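Local coordinates for protein putative endo-1,4-beta-xylanase (PDB 5MSX) that probably hydrolyses O-glycosidic bonds, consistent with a calcium-binding family 43 arabinofuranosidase acting on plant pectin, at residues Ile325-Ile339 with Leu348-Asp360. Residues are numbered along the deposited sequence; the frame is centred on the assembly and turned at random.
Sequences IDTVYASSIEVPLKI and LRTEYFVPSFAVD. With CA (calcium ion), chain T.
A short antiparallel beta hairpin, strands 337-339 and 349-351, leads from 349-351 into the calcium-binding turn of the F5/8 type C (discoidin-like) domain and from 337-339 back to strand 325-330 of the large antiparallel sheet; the contact shows how the two arms of a hairpin can stay joined beyond its strands by a water and apolar packing. Leu-337 and Glu-351 form a hydrogen-bonded pair: Leu-337 N gives a nearly straight bond (167°) to Glu-351 O at 2.9 Å, and Glu-351 N returns one to Leu-337 O. The extended Glu-351 side chain carries OE2 to salt bridges with Arg-281 and Arg-366. At the neighbouring non-hydrogen-bonded pair, the Lys-338 chain, bent at chi2 (-58°), lets NZ donate a hydrogen bond to Thr-350 OG1 (2.9 Å).

Beyond the strands a water takes over, donating to Glu-334 O and accepting from Phe-353 N. Phe-353 presents its ring edge to Val-335 O, which lies in the ring plane 3.4 Å from CD2, while CE2 packs on Leu-337 CB. Pro-336 CG meets Tyr-352 CD1 at 3.6 Å. Farther on, Ile-333 crosses Pro-355 at about a right angle, its CD1 lying 3.6 Å from the proline CD.

Residues 355-358 then curl with helical backbone angles toward the calcium ion, bound by Phe-357 O (2.3 Å) and Asp-360 OD1 (2.4 Å) with Ala-362, Ser-365, Trp-454 and Glu-455. Strand 325-330 packs against this turn: Val-328 CG1 meets Val-359 CG2 tip to tip, and Ile-325 CD1 reaches Val-359 CG1 at 3.6 Å.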
# COMPACT_ATOMS: atom_id res chain seq x y z
N ILE C 325 -10.71 28.28 42.92
CA ILE C 325 -9.61 28.57 43.83
C ILE C 325 -9.73 30.02 44.33
O ILE C 325 -10.04 30.92 43.55
CB ILE C 325 -8.24 28.29 43.16
CG1 ILE C 325 -8.12 26.78 42.92
CG2 ILE C 325 -7.08 28.79 44.02
CD1 ILE C 325 -6.89 26.36 42.14
N ASP C 326 -9.53 30.23 45.63
CA ASP C 326 -9.74 31.55 46.25
C ASP C 326 -8.50 32.46 46.21
O ASP C 326 -8.63 33.64 45.91
CB ASP C 326 -10.20 31.41 47.69
CG ASP C 326 -10.66 32.72 48.27
OD1 ASP C 326 -11.72 33.21 47.82
OD2 ASP C 326 -9.97 33.27 49.16
N THR C 327 -7.35 31.91 46.59
CA THR C 327 -6.06 32.58 46.45
C THR C 327 -4.93 31.56 46.23
O THR C 327 -5.08 30.36 46.52
CB THR C 327 -5.67 33.44 47.69
OG1 THR C 327 -5.69 32.62 48.86
CG2 THR C 327 -6.60 34.62 47.89
N VAL C 328 -3.82 32.06 45.72
CA VAL C 328 -2.61 31.28 45.51
C VAL C 328 -1.43 32.12 45.94
O VAL C 328 -1.52 33.33 45.96
CB VAL C 328 -2.41 30.86 44.03
CG1 VAL C 328 -3.30 29.70 43.67
CG2 VAL C 328 -2.67 32.02 43.08
N TYR C 329 -0.33 31.46 46.27
CA TYR C 329 0.92 32.13 46.62
C TYR C 329 2.02 31.11 46.52
O TYR C 329 1.74 29.92 46.51
CB TYR C 329 0.88 32.78 48.02
CG TYR C 329 0.50 31.85 49.16
CD1 TYR C 329 1.47 31.07 49.81
CD2 TYR C 329 -0.82 31.75 49.59
CE1 TYR C 329 1.13 30.22 50.86
CE2 TYR C 329 -1.17 30.90 50.63
CZ TYR C 329 -0.20 30.14 51.26
OH TYR C 329 -0.55 29.32 52.29
N ALA C 330 3.26 31.56 46.43
CA ALA C 330 4.38 30.68 46.13
C ALA C 330 5.63 31.05 46.90
O ALA C 330 5.66 32.06 47.55
CB ALA C 330 4.66 30.70 44.63
N SER C 331 6.64 30.21 46.80
CA SER C 331 7.95 30.44 47.40
C SER C 331 8.71 31.61 46.79
O SER C 331 9.49 32.26 47.47
CB SER C 331 8.81 29.18 47.29
OG SER C 331 9.08 28.83 45.94
N SER C 332 8.52 31.83 45.49
CA SER C 332 9.09 32.97 44.80
C SER C 332 8.37 33.20 43.47
O SER C 332 7.53 32.39 43.04
CB SER C 332 10.58 32.76 44.54
OG SER C 332 10.80 31.76 43.57
N ILE C 333 8.71 34.33 42.86
CA ILE C 333 8.17 34.76 41.58
C ILE C 333 9.34 35.28 40.77
O ILE C 333 10.10 36.14 41.27
CB ILE C 333 7.11 35.86 41.75
CG1 ILE C 333 5.97 35.36 42.66
CG2 ILE C 333 6.58 36.32 40.40
CD1 ILE C 333 5.03 36.44 43.13
N GLU C 334 9.52 34.76 39.55
CA GLU C 334 10.53 35.28 38.66
C GLU C 334 10.21 36.73 38.28
O GLU C 334 9.06 37.11 38.12
CB GLU C 334 10.69 34.41 37.39
CG GLU C 334 11.91 34.76 36.52
CD GLU C 334 13.23 34.80 37.32
OE1 GLU C 334 13.95 33.79 37.33
OE2 GLU C 334 13.55 35.84 37.96
N VAL C 335 11.27 37.52 38.15
CA VAL C 335 11.16 38.93 37.70
C VAL C 335 10.59 39.01 36.25
O VAL C 335 10.84 38.11 35.46
CB VAL C 335 12.56 39.60 37.82
CG1 VAL C 335 13.56 39.04 36.80
CG2 VAL C 335 12.47 41.11 37.69
N PRO C 336 9.83 40.08 35.91
CA PRO C 336 9.26 40.18 34.56
C PRO C 336 10.29 40.10 33.44
O PRO C 336 11.44 40.55 33.60
CB PRO C 336 8.57 41.54 34.55
CG PRO C 336 8.30 41.86 35.98
CD PRO C 336 9.42 41.24 36.75
N LEU C 337 9.87 39.52 32.32
CA LEU C 337 10.72 39.35 31.14
C LEU C 337 10.33 40.43 30.17
O LEU C 337 9.18 40.48 29.73
CB LEU C 337 10.47 37.97 30.50
CG LEU C 337 11.11 37.61 29.16
CD1 LEU C 337 12.63 37.64 29.26
CD2 LEU C 337 10.63 36.24 28.69
N LYS C 338 11.28 41.28 29.83
CA LYS C 338 11.10 42.35 28.89
C LYS C 338 11.56 41.76 27.56
O LYS C 338 12.76 41.54 27.36
CB LYS C 338 11.94 43.59 29.31
CG LYS C 338 11.55 44.21 30.66
CD LYS C 338 10.07 44.62 30.63
CE LYS C 338 9.56 45.52 31.76
NZ LYS C 338 8.30 46.24 31.32
N ILE C 339 10.61 41.43 26.68
CA ILE C 339 10.93 40.66 25.47
C ILE C 339 11.51 41.58 24.38
O ILE C 339 10.91 42.58 24.00
CB ILE C 339 9.71 39.87 24.98
CG1 ILE C 339 9.21 38.92 26.10
CG2 ILE C 339 10.04 39.07 23.73
CD1 ILE C 339 7.77 38.54 25.97
N LEU C 348 6.79 45.10 21.53
CA LEU C 348 7.42 45.43 22.79
C LEU C 348 6.52 44.96 23.93
O LEU C 348 5.57 45.65 24.35
CB LEU C 348 7.67 46.93 22.84
CG LEU C 348 8.61 47.53 21.78
CD1 LEU C 348 8.50 49.06 21.69
CD2 LEU C 348 10.06 47.14 22.06
N ARG C 349 6.80 43.76 24.41
CA ARG C 349 5.94 43.11 25.37
C ARG C 349 6.70 42.71 26.60
O ARG C 349 7.91 42.53 26.58
CB ARG C 349 5.29 41.86 24.73
CG ARG C 349 4.45 42.23 23.52
CD ARG C 349 3.51 41.13 23.10
NE ARG C 349 4.19 40.02 22.45
CZ ARG C 349 3.57 39.10 21.70
NH1 ARG C 349 2.24 39.16 21.49
NH2 ARG C 349 4.29 38.13 21.14
N THR C 350 5.94 42.52 27.67
CA THR C 350 6.47 42.07 28.95
C THR C 350 5.64 40.88 29.43
O THR C 350 4.42 40.90 29.34
CB THR C 350 6.38 43.23 29.98
OG1 THR C 350 7.21 44.30 29.52
CG2 THR C 350 6.87 42.78 31.35
N GLU C 351 6.32 39.83 29.88
CA GLU C 351 5.68 38.68 30.50
C GLU C 351 5.92 38.72 32.01
O GLU C 351 7.07 38.87 32.44
CB GLU C 351 6.23 37.36 29.98
CG GLU C 351 5.41 36.17 30.48
CD GLU C 351 5.87 34.80 29.97
OE1 GLU C 351 6.93 34.69 29.28
OE2 GLU C 351 5.15 33.79 30.25
N TYR C 352 4.85 38.53 32.78
CA TYR C 352 4.93 38.39 34.22
C TYR C 352 4.74 36.93 34.57
O TYR C 352 4.25 36.13 33.75
CB TYR C 352 3.84 39.23 34.90
CG TYR C 352 3.97 40.71 34.62
CD1 TYR C 352 4.81 41.51 35.40
CD2 TYR C 352 3.27 41.32 33.57
CE1 TYR C 352 4.97 42.87 35.14
CE2 TYR C 352 3.41 42.69 33.30
CZ TYR C 352 4.27 43.45 34.09
OH TYR C 352 4.43 44.79 33.85
N PHE C 353 5.10 36.60 35.81
CA PHE C 353 5.26 35.21 36.24
C PHE C 353 4.55 34.93 37.55
O PHE C 353 4.95 34.02 38.28
CB PHE C 353 6.74 34.86 36.30
CG PHE C 353 7.41 34.92 34.97
CD1 PHE C 353 7.06 34.03 33.95
CD2 PHE C 353 8.37 35.91 34.70
CE1 PHE C 353 7.66 34.09 32.70
CE2 PHE C 353 8.99 35.97 33.44
CZ PHE C 353 8.62 35.06 32.44
N VAL C 354 3.47 35.67 37.81
CA VAL C 354 2.77 35.62 39.08
C VAL C 354 2.01 34.29 39.31
O VAL C 354 1.56 33.68 38.35
CB VAL C 354 1.85 36.83 39.31
CG1 VAL C 354 2.67 38.13 39.31
CG2 VAL C 354 0.69 36.89 38.32
N PRO C 355 1.88 33.86 40.59
CA PRO C 355 1.19 32.60 40.94
C PRO C 355 -0.25 32.46 40.41
O PRO C 355 -0.65 31.37 40.03
CB PRO C 355 1.18 32.62 42.48
CG PRO C 355 2.32 33.51 42.85
CD PRO C 355 2.29 34.59 41.80
N SER C 356 -1.02 33.54 40.40
CA SER C 356 -2.38 33.50 39.85
C SER C 356 -2.43 33.06 38.37
O SER C 356 -3.47 32.57 37.90
CB SER C 356 -3.08 34.85 40.02
OG SER C 356 -2.34 35.84 39.33
N PHE C 357 -1.32 33.22 37.65
CA PHE C 357 -1.19 32.66 36.29
C PHE C 357 -1.22 31.10 36.26
O PHE C 357 -1.58 30.53 35.25
CB PHE C 357 0.05 33.20 35.54
CG PHE C 357 -0.05 34.67 35.10
CD1 PHE C 357 -1.25 35.40 35.15
CD2 PHE C 357 1.08 35.30 34.56
CE1 PHE C 357 -1.30 36.72 34.71
CE2 PHE C 357 1.03 36.62 34.12
CZ PHE C 357 -0.16 37.33 34.19
N ALA C 358 -0.85 30.43 37.36
CA ALA C 358 -1.02 28.96 37.45
C ALA C 358 -2.49 28.47 37.38
O ALA C 358 -2.75 27.31 37.02
CB ALA C 358 -0.35 28.43 38.69
N VAL C 359 -3.46 29.34 37.74
CA VAL C 359 -4.88 28.92 37.90
C VAL C 359 -5.89 29.83 37.21
O VAL C 359 -7.06 29.84 37.59
CB VAL C 359 -5.26 28.80 39.39
CG1 VAL C 359 -4.34 27.81 40.09
CG2 VAL C 359 -5.21 30.16 40.10
N ASP C 360 -5.43 30.60 36.22
CA ASP C 360 -6.31 31.52 35.51
C ASP C 360 -7.09 30.90 34.35
O ASP C 360 -7.95 31.56 33.79
CB ASP C 360 -5.54 32.77 35.02
CG ASP C 360 -4.38 32.45 34.07
OD1 ASP C 360 -4.03 31.26 33.82
OD2 ASP C 360 -3.73 33.42 33.61
CA CA T . -2.06 30.08 33.01
O HOH W 1 6.83 38.30 37.29
O HOH W 2 8.57 42.00 22.64